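Long-range contacts in flagellin B1 (Methanocaldococcus jannaschii DSM 2661, PDB 5YA6), which probably serves as a structural subunit of the archaellum, the rotating filament with which archaea swim, and binds a calcium ion in its outer domain: residues 16-21 with 32-37; 54-59 with 126-131; 132-137 with 158-163. One frame throughout, in Å; residues are numbered along the deposited sequence.

Contact 1 (16-21 with 32-37); sequences IGVTGH and LAIYIT
Tyr35 lies across Gly17 and runs on toward Thr19 on the neighbouring antiparallel strand. Its CB sits 3.7 Å from Gly17 O and close to Ile16 CG1. Further out, Gly17 O lies at the ring edge near CD1, and Tyr35 CE1 comes 4.0 Å from Thr19 OG1, with the Thr19 methyl nearby. At the tip, Tyr35 OH is 2.7 Å from a water that also bonds Thr19 OG1, so a single water joins the two hydroxyls. The ring stacks on His174, in the C-terminal histidine run, probably an expression tag. Gly17 has a phi of 145°, at which a CB would jam against the preceding carbonyl. Beneath this, Thr19 and Ala33 bond both ways, with Thr19 N to Ala33 O at 2.9 Å, while Ile16 N reaches Tyr35 O at 2.8 Å. The other face of the sheet is greasy: Val18 CG1 lies 4.1 Å from Ile34 CG1, side by side, and Phe154 of strand 150-155 packs on Val18 and Leu32. In this hairpin of strands 13-23 and 28-38 the backbone bonds directly, but the hydroxyl of the buried Tyr35 is linked to the partly exposed Thr19 by water rather than by a direct bond across the pair.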
loop_
_atom_site.group_PDB
_atom_site.type_symbol
_atom_site.label_atom_id
_atom_site.label_comp_id
_atom_site.label_asym_id
_atom_site.label_seq_id
_atom_site.Cartn_x
_atom_site.Cartn_y
_atom_site.Cartn_z
ATOM N N ILE B 16 -8.668 8.071 -8.505
ATOM C CA ILE B 16 -8.661 8.245 -9.952
ATOM C C ILE B 16 -7.435 8.956 -10.477
ATOM O O ILE B 16 -7.472 9.526 -11.552
ATOM C CB ILE B 16 -9.969 8.943 -10.410
ATOM C CG1 ILE B 16 -10.222 10.288 -9.697
ATOM C CG2 ILE B 16 -11.133 8.017 -10.181
ATOM C CD1 ILE B 16 -11.196 11.222 -10.397
ATOM N N GLY B 17 -6.331 8.860 -9.761
ATOM C CA GLY B 17 -5.088 9.378 -10.212
ATOM C C GLY B 17 -4.245 9.930 -9.115
ATOM O O GLY B 17 -4.753 10.326 -8.078
ATOM N N VAL B 18 -2.938 9.910 -9.329
ATOM C CA VAL B 18 -1.983 10.602 -8.483
ATOM C C VAL B 18 -0.992 11.355 -9.348
ATOM O O VAL B 18 -0.428 10.777 -10.283
ATOM C CB VAL B 18 -1.213 9.654 -7.514
ATOM C CG1 VAL B 18 -0.334 10.484 -6.590
ATOM C CG2 VAL B 18 -2.223 8.809 -6.722
ATOM N N THR B 19 -0.774 12.631 -9.028
ATOM C CA THR B 19 0.277 13.393 -9.707
ATOM C C THR B 19 1.273 13.827 -8.652
ATOM O O THR B 19 0.956 13.863 -7.453
ATOM C CB THR B 19 -0.231 14.595 -10.444
ATOM O OG1 THR B 19 -0.725 15.483 -9.478
ATOM C CG2 THR B 19 -1.320 14.260 -11.426
ATOM N N GLY B 20 2.500 14.034 -9.084
ATOM C CA GLY B 20 3.565 14.528 -8.201
ATOM C C GLY B 20 4.195 15.755 -8.788
ATOM O O GLY B 20 4.267 15.945 -10.005
ATOM N N HIS B 21 4.719 16.579 -7.889
ATOM C CA HIS B 21 5.496 17.733 -8.257
ATOM C C HIS B 21 6.958 17.425 -8.080
ATOM O O HIS B 21 7.352 17.017 -6.973
ATOM C CB HIS B 21 5.171 18.912 -7.311
ATOM C CG HIS B 21 5.919 20.155 -7.652
ATOM N ND1 HIS B 21 7.120 20.468 -7.077
ATOM C CD2 HIS B 21 5.730 21.061 -8.646
ATOM C CE1 HIS B 21 7.602 21.564 -7.636
ATOM N NE2 HIS B 21 6.758 21.963 -8.561
ATOM N N LEU B 32 2.534 15.611 -3.479
ATOM C CA LEU B 32 1.616 14.632 -4.138
ATOM C C LEU B 32 0.229 15.241 -4.187
ATOM O O LEU B 32 -0.190 15.926 -3.257
ATOM C CB LEU B 32 1.534 13.282 -3.413
ATOM C CG LEU B 32 2.845 12.522 -3.294
ATOM C CD1 LEU B 32 2.699 11.391 -2.331
ATOM C CD2 LEU B 32 3.312 12.042 -4.663
ATOM N N ALA B 33 -0.523 14.900 -5.213
ATOM C CA ALA B 33 -1.918 15.267 -5.336
ATOM C C ALA B 33 -2.677 13.979 -5.666
ATOM O O ALA B 33 -2.498 13.382 -6.778
ATOM C CB ALA B 33 -2.102 16.327 -6.423
ATOM N N ILE B 34 -3.514 13.523 -4.702
ATOM C CA ILE B 34 -4.207 12.235 -4.848
ATOM C C ILE B 34 -5.657 12.498 -5.146
ATOM O O ILE B 34 -6.401 13.066 -4.297
ATOM C CB ILE B 34 -4.059 11.384 -3.565
ATOM C CG1 ILE B 34 -2.572 11.188 -3.267
ATOM C CG2 ILE B 34 -4.871 10.115 -3.651
ATOM C CD1 ILE B 34 -2.310 10.728 -1.829
ATOM N N TYR B 35 -6.090 12.138 -6.338
ATOM C CA TYR B 35 -7.462 12.447 -6.777
ATOM C C TYR B 35 -8.407 11.306 -6.451
ATOM O O TYR B 35 -8.088 10.141 -6.640
ATOM C CB TYR B 35 -7.550 12.747 -8.254
ATOM C CG TYR B 35 -6.747 14.002 -8.637
ATOM C CD1 TYR B 35 -5.382 13.989 -8.814
ATOM C CD2 TYR B 35 -7.399 15.204 -8.885
ATOM C CE1 TYR B 35 -4.664 15.126 -9.148
ATOM C CE2 TYR B 35 -6.688 16.357 -9.222
ATOM C CZ TYR B 35 -5.332 16.311 -9.384
ATOM O OH TYR B 35 -4.647 17.489 -9.695
ATOM N N ILE B 36 -9.521 11.711 -5.839
ATOM C CA ILE B 36 -10.525 10.836 -5.209
ATOM C C ILE B 36 -11.953 11.158 -5.719
ATOM O O ILE B 36 -12.294 12.319 -5.875
ATOM C CB ILE B 36 -10.508 11.058 -3.689
ATOM C CG1 ILE B 36 -9.117 10.693 -3.107
ATOM C CG2 ILE B 36 -11.660 10.339 -3.027
ATOM C CD1 ILE B 36 -8.790 9.206 -3.190
ATOM N N THR B 37 -12.765 10.139 -5.955
ATOM C CA THR B 37 -14.170 10.285 -6.282
ATOM C C THR B 37 -14.922 9.125 -5.624
ATOM O O THR B 37 -14.347 8.059 -5.421
ATOM C CB THR B 37 -14.430 10.331 -7.811
ATOM O OG1 THR B 37 -15.753 10.838 -8.105
ATOM C CG2 THR B 37 -14.300 8.972 -8.425
HETATM O O HOH W 1 -2.158 17.674 -10.710
#

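Contact 2 (54-59 with 126-131); sequences LIYDGE and AVFNKA
Tyr56 turns its ring edge toward the face of Phe128, with centroids 5.0 Å apart and planes inclined at 58°. With CG anti to the backbone N (chi1 166°), the Tyr56 ring is carried out to Phe128, where Tyr56 CD2 does the touching, 3.6 Å from Phe128 CG and nearer the rim of that ring than its centre. Tyr56 CB also stands over the Phe128 face as a CH-pi contact, 4.1 Å from the centroid. Val127 CB lies on the opposite face, so Phe128 is packed from both sides, while Leu54 CD1 lies 4.2 Å from Phe128 CZ. Further out, the bent Lys130 chain brings CE to the edge of the Tyr56 ring, 3.2 Å from Tyr56 OH. Lys130 NZ then makes a salt bridge to Asp57 OD2 at 3.0 Å, arriving from above the carboxylate plane. Asp57 CB in turn rests over the centre of the Tyr56 ring. Tyr56 to Glu59 form a type I' turn linking strands 51-56 and 59-69. The short helix 124-128 leans on this hairpin: Phe128 also meets His61 edge-to-face, Val127 packs on Leu63, and on strand 51-56 Ile55 points away from the helix to pack on Ile55 of the second subunit.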
loop_
_atom_site.group_PDB
_atom_site.type_symbol
_atom_site.label_atom_id
_atom_site.label_comp_id
_atom_site.label_asym_id
_atom_site.label_seq_id
_atom_site.Cartn_x
_atom_site.Cartn_y
_atom_site.Cartn_z
ATOM N N LEU B 54 0.159 5.976 4.247
ATOM C CA LEU B 54 1.153 5.883 3.207
ATOM C C LEU B 54 2.409 5.155 3.689
ATOM O O LEU B 54 3.075 5.648 4.585
ATOM C CB LEU B 54 1.593 7.260 2.796
ATOM C CG LEU B 54 0.533 8.146 2.120
ATOM C CD1 LEU B 54 1.072 9.573 1.950
ATOM C CD2 LEU B 54 0.160 7.582 0.769
ATOM N N ILE B 55 2.824 4.109 2.992
ATOM C CA ILE B 55 4.079 3.437 3.279
ATOM C C ILE B 55 5.138 3.831 2.244
ATOM O O ILE B 55 4.926 3.794 1.027
ATOM C CB ILE B 55 3.881 1.894 3.175
ATOM C CG1 ILE B 55 2.794 1.375 4.093
ATOM C CG2 ILE B 55 5.220 1.144 3.421
ATOM C CD1 ILE B 55 2.137 0.066 3.670
ATOM N N TYR B 56 6.343 4.207 2.743
ATOM C CA TYR B 56 7.444 4.592 1.869
ATOM C C TYR B 56 8.726 4.417 2.710
ATOM O O TYR B 56 8.783 4.845 3.852
ATOM C CB TYR B 56 7.270 6.042 1.256
ATOM C CG TYR B 56 8.562 6.528 0.647
ATOM C CD1 TYR B 56 9.127 5.922 -0.454
ATOM C CD2 TYR B 56 9.303 7.563 1.262
ATOM C CE1 TYR B 56 10.376 6.264 -0.941
ATOM C CE2 TYR B 56 10.501 7.973 0.727
ATOM C CZ TYR B 56 11.062 7.338 -0.353
ATOM O OH TYR B 56 12.311 7.648 -0.787
ATOM N N ASP B 57 9.714 3.745 2.146
ATOM C CA ASP B 57 11.058 3.732 2.672
ATOM C C ASP B 57 11.087 3.199 4.095
ATOM O O ASP B 57 11.755 3.728 4.925
ATOM C CB ASP B 57 11.679 5.155 2.592
ATOM C CG ASP B 57 13.220 5.163 2.810
ATOM O OD1 ASP B 57 13.897 4.192 2.470
ATOM O OD2 ASP B 57 13.708 6.138 3.358
ATOM N N GLY B 58 10.333 2.142 4.350
ATOM C CA GLY B 58 10.450 1.434 5.596
ATOM C C GLY B 58 9.747 2.121 6.752
ATOM O O GLY B 58 9.977 1.772 7.927
ATOM N N GLU B 59 8.822 3.044 6.466
ATOM C CA GLU B 59 7.962 3.659 7.456
ATOM C C GLU B 59 6.525 3.751 6.978
ATOM O O GLU B 59 6.276 3.995 5.818
ATOM C CB GLU B 59 8.399 5.098 7.839
ATOM C CG GLU B 59 9.781 5.270 8.417
ATOM C CD GLU B 59 10.051 6.730 8.838
ATOM O OE1 GLU B 59 9.137 7.415 9.452
ATOM O OE2 GLU B 59 11.157 7.189 8.494
ATOM N N ALA B 126 7.704 17.019 3.647
ATOM C CA ALA B 126 7.448 17.150 5.051
ATOM C C ALA B 126 7.078 15.807 5.702
ATOM O O ALA B 126 7.556 15.454 6.802
ATOM C CB ALA B 126 6.412 18.226 5.296
ATOM N N VAL B 127 6.315 14.969 5.007
ATOM C CA VAL B 127 5.936 13.650 5.569
ATOM C C VAL B 127 7.115 12.670 5.657
ATOM O O VAL B 127 7.312 12.000 6.670
ATOM C CB VAL B 127 4.762 13.026 4.746
ATOM C CG1 VAL B 127 4.377 11.658 5.270
ATOM C CG2 VAL B 127 3.523 13.931 4.804
ATOM N N PHE B 128 7.907 12.637 4.613
ATOM C CA PHE B 128 8.963 11.652 4.489
ATOM C C PHE B 128 10.320 12.195 4.863
ATOM O O PHE B 128 11.273 11.440 4.841
ATOM C CB PHE B 128 8.981 11.098 3.034
ATOM C CG PHE B 128 7.653 10.497 2.565
ATOM C CD1 PHE B 128 6.888 9.682 3.371
ATOM C CD2 PHE B 128 7.162 10.783 1.304
ATOM C CE1 PHE B 128 5.689 9.122 2.919
ATOM C CE2 PHE B 128 5.981 10.227 0.860
ATOM C CZ PHE B 128 5.226 9.407 1.678
ATOM N N ASN B 129 10.393 13.505 5.121
ATOM C CA ASN B 129 11.599 14.243 5.457
ATOM C C ASN B 129 12.623 14.321 4.344
ATOM O O ASN B 129 13.775 14.588 4.571
ATOM C CB ASN B 129 12.196 13.689 6.772
ATOM C CG ASN B 129 11.405 14.160 7.957
ATOM O OD1 ASN B 129 10.600 13.416 8.499
ATOM N ND2 ASN B 129 11.569 15.421 8.294
ATOM N N LYS B 130 12.179 14.076 3.116
ATOM C CA LYS B 130 12.998 14.263 1.925
ATOM C C LYS B 130 12.095 14.122 0.727
ATOM O O LYS B 130 10.960 13.632 0.874
ATOM C CB LYS B 130 14.081 13.174 1.813
ATOM C CG LYS B 130 13.530 11.751 1.875
ATOM C CD LYS B 130 14.399 10.813 1.030
ATOM C CE LYS B 130 14.089 9.340 1.300
ATOM N NZ LYS B 130 14.518 8.930 2.667
ATOM N N ALA B 131 12.578 14.571 -0.440
ATOM C CA ALA B 131 11.785 14.418 -1.647
ATOM C C ALA B 131 11.904 12.968 -2.095
ATOM O O ALA B 131 12.869 12.303 -1.786
ATOM C CB ALA B 131 12.249 15.381 -2.718
#

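Contact 3 (132-137 with 158-163); sequences IPTRSE and AAYTQT
With CG anti to the carbonyl carbon (chi1 -61°), Tyr160 sends its ring to Thr134, whose chi1 of 55° turns the methyl rather than the hydroxyl onto it. Thr134 CG2 stands over one face of that ring, 3.9 Å from the centroid and 19° off the normal, a CH-pi contact offset toward the rim. The same methyl carbon, Thr134 CG2, is 3.4 Å from Ala158 O. At the far end of the ring, Tyr160 OH lies 2.8 Å from Ile132 O and, with one proton to offer, just as near Pro133 O. Both segments are loops at one end of the beta-sandwich outer domain: 132-137 leads into strand 137-143, while residues 158-163 lie between strands 150-155 and 164-168. An alanine at Tyr160 would probably leave the Thr134 methyl without the ring it lies on and the Ile132 carbonyl without this hydroxyl, opening a gap between the two loops. Pro133 O accepts Ser136 OG at 2.9 Å, within its own segment, and is bonded by Thr156 OG1. On the solvent side, Arg135 lays its aliphatic stem on Ala158: Arg135 CG lies 3.6 Å and Arg135 CD 3.8 Å from Ala158 CB. Tyr22 of strand 13-23 meets the Tyr160 ring as well.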
loop_
_atom_site.group_PDB
_atom_site.type_symbol
_atom_site.label_atom_id
_atom_site.label_comp_id
_atom_site.label_asym_id
_atom_site.label_seq_id
_atom_site.Cartn_x
_atom_site.Cartn_y
_atom_site.Cartn_z
ATOM N N ILE B 132 10.889 12.478 -2.794
ATOM C CA ILE B 132 10.891 11.073 -3.206
ATOM C C ILE B 132 11.764 10.884 -4.445
ATOM O O ILE B 132 11.509 11.506 -5.497
ATOM C CB ILE B 132 9.472 10.599 -3.505
ATOM C CG1 ILE B 132 8.515 10.873 -2.309
ATOM C CG2 ILE B 132 9.504 9.148 -3.886
ATOM C CD1 ILE B 132 7.082 10.791 -2.735
ATOM N N PRO B 133 12.820 10.066 -4.326
ATOM C CA PRO B 133 13.694 9.908 -5.490
ATOM C C PRO B 133 13.122 8.978 -6.531
ATOM O O PRO B 133 12.048 8.370 -6.355
ATOM C CB PRO B 133 14.966 9.317 -4.886
ATOM C CG PRO B 133 14.554 8.676 -3.650
ATOM C CD PRO B 133 13.314 9.334 -3.145
ATOM N N THR B 134 13.806 8.889 -7.647
ATOM C CA THR B 134 13.368 8.053 -8.743
ATOM C C THR B 134 13.294 6.563 -8.303
ATOM O O THR B 134 14.000 6.130 -7.380
ATOM C CB THR B 134 14.377 8.182 -9.911
ATOM O OG1 THR B 134 15.689 7.873 -9.458
ATOM C CG2 THR B 134 14.341 9.539 -10.512
ATOM N N ARG B 135 12.377 5.832 -8.947
ATOM C CA ARG B 135 12.220 4.363 -8.792
ATOM C C ARG B 135 11.793 3.987 -7.390
ATOM O O ARG B 135 12.199 2.941 -6.888
ATOM C CB ARG B 135 13.486 3.628 -9.190
ATOM C CG ARG B 135 13.913 3.949 -10.612
ATOM C CD ARG B 135 14.748 2.811 -11.155
ATOM N NE ARG B 135 16.026 2.713 -10.480
ATOM C CZ ARG B 135 16.817 1.646 -10.478
ATOM N NH1 ARG B 135 18.019 1.699 -9.820
ATOM N NH2 ARG B 135 16.427 0.528 -11.127
ATOM N N SER B 136 10.970 4.827 -6.748
ATOM C CA SER B 136 10.567 4.636 -5.393
ATOM C C SER B 136 9.121 4.041 -5.351
ATOM O O SER B 136 8.165 4.548 -5.965
ATOM C CB SER B 136 10.520 5.932 -4.643
ATOM O OG SER B 136 11.816 6.405 -4.299
ATOM N N GLU B 137 8.941 3.043 -4.488
ATOM C CA GLU B 137 7.615 2.424 -4.298
ATOM C C GLU B 137 6.843 3.164 -3.212
ATOM O O GLU B 137 7.309 3.331 -2.078
ATOM C CB GLU B 137 7.741 0.980 -3.811
ATOM C CG GLU B 137 8.490 0.090 -4.740
ATOM C CD GLU B 137 7.746 -0.269 -5.975
ATOM O OE1 GLU B 137 6.672 0.307 -6.287
ATOM O OE2 GLU B 137 8.273 -1.150 -6.704
ATOM N N ALA B 158 11.880 6.324 -13.303
ATOM C CA ALA B 158 13.312 6.305 -13.167
ATOM C C ALA B 158 13.995 7.635 -13.589
ATOM O O ALA B 158 15.171 7.819 -13.345
ATOM C CB ALA B 158 13.855 5.129 -14.000
ATOM N N ALA B 159 13.230 8.514 -14.215
ATOM C CA ALA B 159 13.697 9.887 -14.537
ATOM C C ALA B 159 12.554 10.851 -14.380
ATOM O O ALA B 159 11.373 10.587 -14.797
ATOM C CB ALA B 159 14.251 9.942 -15.944
ATOM N N TYR B 160 12.880 11.990 -13.740
ATOM C CA TYR B 160 11.933 13.062 -13.647
ATOM C C TYR B 160 12.263 14.103 -14.726
ATOM O O TYR B 160 13.344 14.730 -14.633
ATOM C CB TYR B 160 11.984 13.715 -12.272
ATOM C CG TYR B 160 11.641 12.778 -11.082
ATOM C CD1 TYR B 160 10.576 11.904 -11.148
ATOM C CD2 TYR B 160 12.389 12.774 -9.956
ATOM C CE1 TYR B 160 10.249 11.090 -10.072
ATOM C CE2 TYR B 160 12.093 11.944 -8.868
ATOM C CZ TYR B 160 11.030 11.098 -8.940
ATOM O OH TYR B 160 10.642 10.301 -7.897
ATOM N N THR B 161 11.364 14.224 -15.707
ATOM C CA THR B 161 11.567 15.019 -16.938
ATOM C C THR B 161 10.802 16.316 -17.029
ATOM O O THR B 161 11.092 17.100 -17.960
ATOM C CB THR B 161 11.138 14.205 -18.169
ATOM O OG1 THR B 161 9.712 14.076 -18.164
ATOM C CG2 THR B 161 11.738 12.853 -18.133
ATOM N N GLN B 162 9.813 16.544 -16.156
ATOM C CA GLN B 162 9.075 17.791 -16.078
ATOM C C GLN B 162 8.612 18.012 -14.677
ATOM O O GLN B 162 8.790 17.121 -13.788
ATOM C CB GLN B 162 7.893 17.768 -17.062
ATOM C CG GLN B 162 6.842 16.728 -16.744
ATOM C CD GLN B 162 6.337 15.948 -17.942
ATOM O OE1 GLN B 162 7.119 15.501 -18.810
ATOM N NE2 GLN B 162 5.019 15.741 -17.983
ATOM N N THR B 163 7.996 19.150 -14.442
ATOM C CA THR B 163 7.629 19.543 -13.102
ATOM C C THR B 163 6.380 18.790 -12.570
ATOM O O THR B 163 6.303 18.525 -11.349
ATOM C CB THR B 163 7.383 21.072 -13.013
ATOM O OG1 THR B 163 8.508 21.746 -13.582
ATOM C CG2 THR B 163 7.332 21.516 -11.654
#

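Overall arrangement
Contact 1 is a buried strand pair near the centre of the chain, held chiefly by backbone bonds, whereas contacts 2 and 3 depend mostly on side chains. Contact 2 remains largely buried, an aromatic core with a salt bridge at its exposed edge. Contact 3 is a surface meeting of two loops in which one tyrosine does much of the work. Contacts 1 and 2 reach the same sheet without touching. Contacts 2 and 3 lie about 14 Å apart between centres; the chain runs straight from 126-131 into 132-137, and there Tyr56 OH lies 3.1 Å from Pro133 CD. At the other loop, His21 of contact 1 packs on Thr163 of contact 3.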